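PDB 3ZMR: cellulase (glycosyl hydrolase family 5) from Bacteroides ovatus, which cleaves the beta-1,4-linked glucan backbone of xyloglucan internally, with retention of the anomeric configuration, releasing xyloglucan oligosaccharides. Local coordinates for residues 34-39 with 54-59; 350-355 with 399-404. All coordinates share one frame; numbering follows the deposited sequence.

Interaction 1 (34-39 with 54-59); sequences AEWHIS and GKQYVN
The two sheets of the beta-sandwich BACON domain face each other here, Trp36 and Ile38 of strand 36-40 in one sheet meeting Gly54, Gln56 and Val58 of strand 55-62 and its lead-in from the other. The short strand segments run nearly parallel, 12° apart, with their axes 10.9 Å from one another, a spacing bridged by side chains. The CB of Trp36 points toward strand 55-62, chi1 (47°) sets CG between the backbone N and the carbonyl carbon, and the rim of NE1, CZ2 and CH2 reaches Gly54, Gln56 and Val58. NE1 of Trp36 donates a hydrogen bond to the Gly54 carbonyl O at 2.9 Å, bent to 150° at the hydrogen, with the acceptor somewhat out of the ring plane. This bond gives the buried indole N-H a partner and helps hold the ring in this rotation. The positive phi of Gly54 is one that glycine readily adopts. Farther along the same ring, Gln56 CB meets the edge at Trp36 CZ2, 3.6 Å away, while the rest of the Gln56 chain bends off and its NE2 donates to the O of Tyr57. Ile30 and Ala79 also touch the indole, and Val75 and Val77 of strand 71-78 pack on Ile38. Val58 divides its two methyls between partners: CG2 lies 3.8 Å from Trp36 CH2, and CG1 meets Ile38 CD1 tip to tip at 3.9 Å.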
loop_
_atom_site.group_PDB
_atom_site.type_symbol
_atom_site.label_atom_id
_atom_site.label_comp_id
_atom_site.label_asym_id
_atom_site.label_seq_id
_atom_site.Cartn_x
_atom_site.Cartn_y
_atom_site.Cartn_z
ATOM N N ALA A 34 8.593 -50.562 -1.238
ATOM C CA ALA A 34 7.152 -50.613 -0.960
ATOM C C ALA A 34 6.704 -49.549 0.029
ATOM O O ALA A 34 5.555 -49.057 -0.042
ATOM C CB ALA A 34 6.754 -51.996 -0.453
ATOM N N GLU A 35 7.610 -49.205 0.945
ATOM C CA GLU A 35 7.352 -48.175 1.941
ATOM C C GLU A 35 8.616 -47.374 2.265
ATOM O O GLU A 35 9.682 -47.932 2.536
ATOM C CB GLU A 35 6.809 -48.809 3.222
ATOM C CG GLU A 35 6.368 -47.817 4.284
ATOM C CD GLU A 35 5.804 -48.524 5.496
ATOM O OE1 GLU A 35 5.748 -49.776 5.488
ATOM O OE2 GLU A 35 5.436 -47.830 6.461
ATOM N N TRP A 36 8.491 -46.058 2.230
ATOM C CA TRP A 36 9.546 -45.171 2.703
ATOM C C TRP A 36 8.938 -43.949 3.359
ATOM O O TRP A 36 7.723 -43.720 3.302
ATOM C CB TRP A 36 10.522 -44.807 1.582
ATOM C CG TRP A 36 9.856 -44.373 0.267
ATOM C CD1 TRP A 36 9.696 -45.151 -0.849
ATOM C CD2 TRP A 36 9.292 -43.093 -0.073
ATOM N NE1 TRP A 36 9.084 -44.463 -1.841
ATOM C CE2 TRP A 36 8.824 -43.196 -1.412
ATOM C CE3 TRP A 36 9.140 -41.874 0.605
ATOM C CZ2 TRP A 36 8.209 -42.134 -2.075
ATOM C CZ3 TRP A 36 8.502 -40.822 -0.054
ATOM C CH2 TRP A 36 8.054 -40.960 -1.386
ATOM N N HIS A 37 9.793 -43.175 4.007
ATOM C CA HIS A 37 9.376 -42.049 4.827
ATOM C C HIS A 37 10.280 -40.838 4.599
ATOM O O HIS A 37 11.449 -40.976 4.267
ATOM C CB HIS A 37 9.434 -42.419 6.302
ATOM C CG HIS A 37 8.557 -43.575 6.675
ATOM N ND1 HIS A 37 7.288 -43.405 7.179
ATOM C CD2 HIS A 37 8.774 -44.916 6.642
ATOM C CE1 HIS A 37 6.762 -44.593 7.442
ATOM N NE2 HIS A 37 7.643 -45.522 7.122
ATOM N N ILE A 38 9.694 -39.660 4.747
ATOM C CA ILE A 38 10.416 -38.384 4.688
ATOM C C ILE A 38 10.084 -37.460 5.871
ATOM O O ILE A 38 8.943 -37.283 6.230
ATOM C CB ILE A 38 10.085 -37.633 3.383
ATOM C CG1 ILE A 38 10.555 -38.455 2.182
ATOM C CG2 ILE A 38 10.767 -36.250 3.369
ATOM C CD1 ILE A 38 10.214 -37.819 0.838
ATOM N N SER A 39 11.132 -36.876 6.446
ATOM C CA SER A 39 11.021 -35.793 7.408
ATOM C C SER A 39 12.011 -34.693 6.984
ATOM O O SER A 39 12.875 -34.907 6.108
ATOM C CB SER A 39 11.304 -36.270 8.838
ATOM O OG SER A 39 12.652 -36.642 9.003
ATOM N N GLY A 54 7.236 -46.688 -3.763
ATOM C CA GLY A 54 7.752 -46.768 -5.116
ATOM C C GLY A 54 8.462 -45.507 -5.549
ATOM O O GLY A 54 9.134 -44.848 -4.758
ATOM N N LYS A 55 8.272 -45.206 -6.828
ATOM C CA LYS A 55 8.996 -44.160 -7.519
ATOM C C LYS A 55 8.058 -42.961 -7.684
ATOM O O LYS A 55 7.138 -42.969 -8.508
ATOM C CB LYS A 55 9.498 -44.670 -8.861
ATOM C CG LYS A 55 10.475 -43.769 -9.574
ATOM C CD LYS A 55 11.032 -44.497 -10.798
ATOM C CE LYS A 55 12.089 -43.676 -11.501
ATOM N NZ LYS A 55 12.719 -44.498 -12.569
ATOM N N GLN A 56 8.309 -41.941 -6.869
ATOM C CA GLN A 56 7.377 -40.828 -6.626
ATOM C C GLN A 56 7.981 -39.467 -6.852
ATOM O O GLN A 56 9.104 -39.197 -6.416
ATOM C CB GLN A 56 6.934 -40.889 -5.160
ATOM C CG GLN A 56 5.898 -39.868 -4.719
ATOM C CD GLN A 56 4.577 -40.086 -5.422
ATOM O OE1 GLN A 56 4.069 -41.200 -5.455
ATOM N NE2 GLN A 56 4.023 -39.029 -5.987
ATOM N N TYR A 57 7.207 -38.580 -7.486
ATOM C CA TYR A 57 7.546 -37.156 -7.501
ATOM C C TYR A 57 7.119 -36.493 -6.201
ATOM O O TYR A 57 5.918 -36.502 -5.837
ATOM C CB TYR A 57 6.947 -36.430 -8.700
ATOM C CG TYR A 57 7.650 -36.741 -9.999
ATOM C CD1 TYR A 57 9.033 -36.522 -10.157
ATOM C CD2 TYR A 57 6.938 -37.231 -11.083
ATOM C CE1 TYR A 57 9.651 -36.790 -11.353
ATOM C CE2 TYR A 57 7.566 -37.485 -12.283
ATOM C CZ TYR A 57 8.939 -37.283 -12.397
ATOM O OH TYR A 57 9.586 -37.547 -13.602
ATOM N N VAL A 58 8.107 -35.929 -5.496
ATOM C CA VAL A 58 7.913 -35.320 -4.194
ATOM C C VAL A 58 8.357 -33.861 -4.282
ATOM O O VAL A 58 9.400 -33.554 -4.866
ATOM C CB VAL A 58 8.753 -36.032 -3.095
ATOM C CG1 VAL A 58 8.665 -35.328 -1.732
ATOM C CG2 VAL A 58 8.284 -37.479 -2.964
ATOM N N ASN A 59 7.546 -32.971 -3.720
ATOM C CA ASN A 59 7.887 -31.557 -3.682
ATOM C C ASN A 59 8.578 -31.156 -2.404
ATOM O O ASN A 59 8.188 -31.561 -1.311
ATOM C CB ASN A 59 6.668 -30.683 -3.912
ATOM C CG ASN A 59 6.388 -30.442 -5.371
ATOM O OD1 ASN A 59 6.607 -31.292 -6.235
ATOM N ND2 ASN A 59 5.877 -29.270 -5.648
#

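Interaction 2 (350-355 with 399-404); sequences ENFKSQ and TLRDQL. With EDO (1,2-ethanediol), chain F.
Two irregular loops of the (beta/alpha)8-barrel catalytic domain meet here, 350-355 passing nearest to 399-404 where the CA atoms of Ser354 and Arg401 are 7.9 Å apart, and a type I beta turn from Arg401 to Leu404 shapes the second. Phe352 and Arg401 carry the contact as a cation-pi stack: the guanidinium lies flat on the ring, planes 5° apart and centres separated by 4.2 Å. The Arg401 chain, extended from CG to NE, slides past the phenyl in the opposite direction, which brings CD over the ring face in a CH-pi contact 3.8 Å from the centroid. Phe352 CB sits over the centre of one guanidinium face and Thr399 CG2 over the centre of the opposite face, sandwiching the group. Each of its nitrogens has a hydrogen-bond partner: NH1 bonds to Asn348 OD1 and Met346 O, NH2 to Phe343 O, and NE donates to a water that also lies 2.8 Å from the carbonyl O of Lys353 and so links the two loops. The Gln403 amide approaches Phe352 tip to tip, its NE2 3.9 Å from CZ and its plane turned 76° from the ring. An alanine here keeps CB over the guanidinium but removes the ring, and would probably open a gap beside Arg401 CD, Gln403 NE2 and Leu404 CD2, giving the arginine chain more room to shift. On another side of the phenyl, Leu404 CD2 approaches the ring edge at 4.3 Å from Phe352 CZ, while its CD1 packs 3.9 Å from Ser354 CB. A 1,2-ethanediol, probably from the crystallisation liquor, lies beside this pair, its O1 donating to Ser354 OG at 2.8 Å.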
loop_
_atom_site.group_PDB
_atom_site.type_symbol
_atom_site.label_atom_id
_atom_site.label_comp_id
_atom_site.label_asym_id
_atom_site.label_seq_id
_atom_site.Cartn_x
_atom_site.Cartn_y
_atom_site.Cartn_z
ATOM N N GLU A 350 -27.836 8.593 -6.717
ATOM C CA GLU A 350 -28.116 7.294 -6.128
ATOM C C GLU A 350 -28.742 7.525 -4.755
ATOM O O GLU A 350 -28.934 8.669 -4.341
ATOM C CB GLU A 350 -26.842 6.441 -6.057
ATOM C CG GLU A 350 -26.364 6.006 -7.437
ATOM C CD GLU A 350 -25.061 5.226 -7.418
ATOM O OE1 GLU A 350 -24.790 4.492 -6.447
ATOM O OE2 GLU A 350 -24.309 5.360 -8.394
ATOM N N ASN A 351 -29.040 6.445 -4.044
ATOM C CA ASN A 351 -29.820 6.499 -2.816
ATOM C C ASN A 351 -28.959 6.808 -1.607
ATOM O O ASN A 351 -28.835 5.994 -0.687
ATOM C CB ASN A 351 -30.539 5.157 -2.592
ATOM C CG ASN A 351 -31.496 5.205 -1.419
ATOM O OD1 ASN A 351 -32.165 6.222 -1.199
ATOM N ND2 ASN A 351 -31.586 4.103 -0.667
ATOM N N PHE A 352 -28.366 8.006 -1.597
ATOM C CA PHE A 352 -27.387 8.339 -0.542
ATOM C C PHE A 352 -28.062 8.613 0.802
ATOM O O PHE A 352 -29.271 8.909 0.875
ATOM C CB PHE A 352 -26.501 9.533 -0.928
ATOM C CG PHE A 352 -27.265 10.815 -1.126
ATOM C CD1 PHE A 352 -27.561 11.642 -0.039
ATOM C CD2 PHE A 352 -27.692 11.191 -2.385
ATOM C CE1 PHE A 352 -28.283 12.808 -0.223
ATOM C CE2 PHE A 352 -28.400 12.373 -2.574
ATOM C CZ PHE A 352 -28.713 13.166 -1.485
ATOM N N LYS A 353 -27.274 8.520 1.864
ATOM C CA LYS A 353 -27.697 8.898 3.197
ATOM C C LYS A 353 -26.982 10.194 3.544
ATOM O O LYS A 353 -25.762 10.284 3.389
ATOM C CB LYS A 353 -27.375 7.814 4.199
ATOM C CG LYS A 353 -28.002 6.466 3.897
ATOM C CD LYS A 353 -29.517 6.507 3.946
ATOM C CE LYS A 353 -30.124 5.121 3.776
ATOM N NZ LYS A 353 -31.598 5.236 3.672
ATOM N N SER A 354 -27.727 11.204 3.978
ATOM C CA SER A 354 -27.172 12.523 4.237
ATOM C C SER A 354 -26.646 12.699 5.670
ATOM O O SER A 354 -25.964 13.689 5.958
ATOM C CB SER A 354 -28.209 13.637 3.941
ATOM O OG SER A 354 -29.330 13.479 4.790
ATOM N N GLN A 355 -27.037 11.781 6.571
ATOM C CA GLN A 355 -26.756 11.903 7.992
ATOM C C GLN A 355 -25.905 10.728 8.470
ATOM O O GLN A 355 -25.825 9.682 7.815
ATOM C CB GLN A 355 -28.046 11.924 8.806
ATOM C CG GLN A 355 -28.883 13.152 8.464
ATOM C CD GLN A 355 -30.261 13.140 9.103
ATOM O OE1 GLN A 355 -30.653 12.189 9.789
ATOM N NE2 GLN A 355 -31.015 14.193 8.858
ATOM N N THR A 399 -18.109 13.344 1.037
ATOM C CA THR A 399 -18.427 14.466 0.138
ATOM C C THR A 399 -19.311 15.494 0.857
ATOM O O THR A 399 -19.882 15.224 1.915
ATOM C CB THR A 399 -19.089 13.972 -1.156
ATOM O OG1 THR A 399 -19.121 15.040 -2.123
ATOM C CG2 THR A 399 -20.502 13.444 -0.859
ATOM N N LEU A 400 -19.401 16.680 0.264
ATOM C CA LEU A 400 -20.302 17.709 0.764
ATOM C C LEU A 400 -21.383 17.937 -0.287
ATOM O O LEU A 400 -21.123 18.372 -1.401
ATOM C CB LEU A 400 -19.543 18.989 1.123
ATOM C CG LEU A 400 -20.268 20.007 2.015
ATOM C CD1 LEU A 400 -19.275 21.009 2.625
ATOM C CD2 LEU A 400 -21.384 20.722 1.240
ATOM N N ARG A 401 -22.606 17.577 0.104
ATOM C CA ARG A 401 -23.776 17.577 -0.766
ATOM C C ARG A 401 -24.457 18.961 -0.740
ATOM O O ARG A 401 -25.447 19.198 -0.035
ATOM C CB ARG A 401 -24.712 16.421 -0.384
ATOM C CG ARG A 401 -24.009 15.068 -0.388
ATOM C CD ARG A 401 -24.962 13.914 -0.184
ATOM N NE ARG A 401 -24.214 12.680 0.075
ATOM C CZ ARG A 401 -23.771 11.849 -0.864
ATOM N NH1 ARG A 401 -23.990 12.060 -2.159
ATOM N NH2 ARG A 401 -23.071 10.782 -0.473
ATOM N N ASP A 402 -23.861 19.865 -1.508
ATOM C CA ASP A 402 -24.182 21.292 -1.463
ATOM C C ASP A 402 -25.501 21.663 -2.116
ATOM O O ASP A 402 -25.919 22.813 -2.025
ATOM C CB ASP A 402 -23.031 22.169 -2.006
ATOM C CG ASP A 402 -22.829 22.054 -3.512
ATOM O OD1 ASP A 402 -23.117 21.015 -4.120
ATOM O OD2 ASP A 402 -22.265 23.000 -4.101
ATOM N N GLN A 403 -26.143 20.682 -2.724
ATOM C CA GLN A 403 -27.483 20.845 -3.285
ATOM C C GLN A 403 -28.591 20.757 -2.280
ATOM O O GLN A 403 -29.739 21.142 -2.587
ATOM C CB GLN A 403 -27.740 19.835 -4.417
ATOM C CG GLN A 403 -28.174 18.429 -3.979
ATOM C CD GLN A 403 -27.014 17.521 -3.546
ATOM O OE1 GLN A 403 -25.874 17.970 -3.347
ATOM N NE2 GLN A 403 -27.311 16.250 -3.381
ATOM N N LEU A 404 -28.288 20.184 -1.126
ATOM C CA LEU A 404 -29.249 20.108 -0.016
ATOM C C LEU A 404 -29.541 21.492 0.546
ATOM O O LEU A 404 -28.727 22.404 0.424
ATOM C CB LEU A 404 -28.758 19.177 1.088
ATOM C CG LEU A 404 -28.498 17.735 0.610
ATOM C CD1 LEU A 404 -28.017 16.917 1.793
ATOM C CD2 LEU A 404 -29.728 17.094 -0.040
HETATM C C1 EDO F . -31.388 14.691 2.243
HETATM O O1 EDO F . -31.573 13.513 3.046
HETATM C C2 EDO F . -32.743 15.299 1.871
HETATM O O2 EDO F . -33.431 14.367 1.033
HETATM O O HOH W 1 -24.056 12.390 2.871
#

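Overall arrangement
Interactions 1 and 2 belong to different modules and do not touch: their centres are 65 Å apart, their nearest atoms about 46 Å, and they lie on opposite sides of the chain's centre. Interaction 1 is within the BACON domain, which does not bind carbohydrate and may instead distance the catalytic module from the cell surface; it is remote from the substrate sites. Interaction 2 joins loops of the barrel, one of them following strand 391-396, which carries the probable nucleophile Glu395. The Arg401 side chain comes within about 10 Å of the bound glucose and about 12 Å of the side chain of substrate-binding Trp437, close to the cleft but not lining it.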